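Local coordinates for activating signal cointegrator 1 complex subunit 2 (Homo sapiens, PDB 6YXQ), which binds K63-linked polyubiquitin chains and so recruits the helicase subunit ASCC3 and the demethylase ALKBH3 to sites of DNA alkylation damage, and also helps rescue stalled ribosomes, at residues 205-208 with 209-212. Numbering follows the deposited sequence.
Sequences ILQV and FSNI
Gln-207 starts with CG trans to its own backbone N (chi1 -174°) and then bends at chi2 (54°), which swings its amide forward along the helix to meet Asn-211 one turn on. The two side chains cross at about a right angle. NE2 of Gln-207 donates to OD1 of Asn-211 at 3.0 Å; OD1 lies in the amide plane of Gln-207, but the donor sits above the carbonyl plane of Asn-211, off its lone pairs; the two amide planes are 57° apart. On the same turn, the carbonyl O of Gln-207 takes two bonds: the helical one from Asn-211 N at 2.8 Å, and one from Ser-210 OG, also 2.8 Å from that oxygen, which arrives from the flank of the C=O. An alanine at Ser-210 removes that hydroxyl, and would probably leave the Gln-207 carbonyl with the Asn-211 amide as its one remaining donor within 205-212. Regular i to i+4 bonds from Ser-210 N to Leu-206 O and from Ile-212 N to Val-208 O carry the backbone through. Among the apolar side chains, CE2 of Phe-209 lies 4.4 Å from CG2 of Ile-205, and CD1 of Ile-212 lies 4.3 Å from CG1 of Val-208. All this belongs to helix 193-216 of the helical N-terminal part of ASCC2; here Gln-207 and Asn-211 are exposed, while the apolar residues are buried. Ile-205, Val-208, Phe-209 and Ile-212 pack on helix 243-266, Phe-209 meets Phe-286 of helix 279-300 edge-to-face, and Leu-10 and Leu-14 of the ASCC3 chain pack against Val-208 and Ile-205.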
loop_
_atom_site.group_PDB
_atom_site.type_symbol
_atom_site.label_atom_id
_atom_site.label_comp_id
_atom_site.label_asym_id
_atom_site.label_seq_id
_atom_site.Cartn_x
_atom_site.Cartn_y
_atom_site.Cartn_z
ATOM N N ILE B 205 -14.722 -14.361 -1.690
ATOM C CA ILE B 205 -14.330 -13.768 -2.970
ATOM C C ILE B 205 -15.377 -14.066 -4.034
ATOM O O ILE B 205 -15.937 -13.156 -4.660
ATOM C CB ILE B 205 -12.947 -14.284 -3.405
ATOM C CG1 ILE B 205 -11.871 -13.847 -2.405
ATOM C CG2 ILE B 205 -12.639 -13.807 -4.812
ATOM C CD1 ILE B 205 -10.456 -14.190 -2.829
ATOM N N LEU B 206 -15.653 -15.354 -4.249
ATOM C CA LEU B 206 -16.682 -15.750 -5.204
ATOM C C LEU B 206 -18.009 -15.091 -4.881
ATOM O O LEU B 206 -18.730 -14.655 -5.788
ATOM C CB LEU B 206 -16.843 -17.269 -5.211
ATOM C CG LEU B 206 -15.677 -18.066 -5.785
ATOM C CD1 LEU B 206 -15.817 -19.538 -5.424
ATOM C CD2 LEU B 206 -15.584 -17.879 -7.289
ATOM N N GLN B 207 -18.344 -15.003 -3.586
ATOM C CA GLN B 207 -19.585 -14.353 -3.184
ATOM C C GLN B 207 -19.669 -12.951 -3.769
ATOM O O GLN B 207 -20.713 -12.554 -4.310
ATOM C CB GLN B 207 -19.686 -14.313 -1.662
ATOM C CG GLN B 207 -21.002 -13.784 -1.157
ATOM C CD GLN B 207 -22.172 -14.529 -1.748
ATOM O OE1 GLN B 207 -22.194 -15.760 -1.757
ATOM N NE2 GLN B 207 -23.154 -13.790 -2.250
ATOM N N VAL B 208 -18.554 -12.215 -3.713
ATOM C CA VAL B 208 -18.475 -10.904 -4.354
ATOM C C VAL B 208 -19.103 -10.958 -5.741
ATOM O O VAL B 208 -20.086 -10.261 -6.027
ATOM C CB VAL B 208 -17.013 -10.431 -4.414
ATOM C CG1 VAL B 208 -16.918 -9.089 -5.126
ATOM C CG2 VAL B 208 -16.424 -10.355 -3.010
ATOM N N PHE B 209 -18.605 -11.858 -6.591
ATOM C CA PHE B 209 -19.093 -11.947 -7.966
ATOM C C PHE B 209 -20.601 -12.149 -8.013
ATOM O O PHE B 209 -21.314 -11.388 -8.681
ATOM C CB PHE B 209 -18.351 -13.060 -8.714
ATOM C CG PHE B 209 -16.948 -12.679 -9.096
ATOM C CD1 PHE B 209 -16.703 -11.909 -10.219
ATOM C CD2 PHE B 209 -15.880 -13.043 -8.298
ATOM C CE1 PHE B 209 -15.412 -11.533 -10.555
ATOM C CE2 PHE B 209 -14.587 -12.674 -8.631
ATOM C CZ PHE B 209 -14.357 -11.917 -9.762
ATOM N N SER B 210 -21.122 -13.128 -7.261
ATOM C CA SER B 210 -22.562 -13.359 -7.315
ATOM C C SER B 210 -23.322 -12.119 -6.868
ATOM O O SER B 210 -24.323 -11.738 -7.491
ATOM C CB SER B 210 -22.958 -14.575 -6.477
ATOM O OG SER B 210 -22.137 -14.707 -5.342
ATOM N N ASN B 211 -22.824 -11.444 -5.827
ATOM C CA ASN B 211 -23.451 -10.208 -5.377
ATOM C C ASN B 211 -23.590 -9.228 -6.528
ATOM O O ASN B 211 -24.676 -8.689 -6.775
ATOM C CB ASN B 211 -22.640 -9.598 -4.238
ATOM C CG ASN B 211 -22.848 -10.331 -2.936
ATOM O OD1 ASN B 211 -23.902 -10.940 -2.717
ATOM N ND2 ASN B 211 -21.848 -10.286 -2.061
ATOM N N ILE B 212 -22.503 -9.032 -7.279
ATOM C CA ILE B 212 -22.548 -8.162 -8.449
ATOM C C ILE B 212 -23.688 -8.589 -9.363
ATOM O O ILE B 212 -24.582 -7.795 -9.688
ATOM C CB ILE B 212 -21.186 -8.176 -9.168
ATOM C CG1 ILE B 212 -20.124 -7.530 -8.260
ATOM C CG2 ILE B 212 -21.278 -7.506 -10.539
ATOM C CD1 ILE B 212 -18.698 -7.613 -8.769
#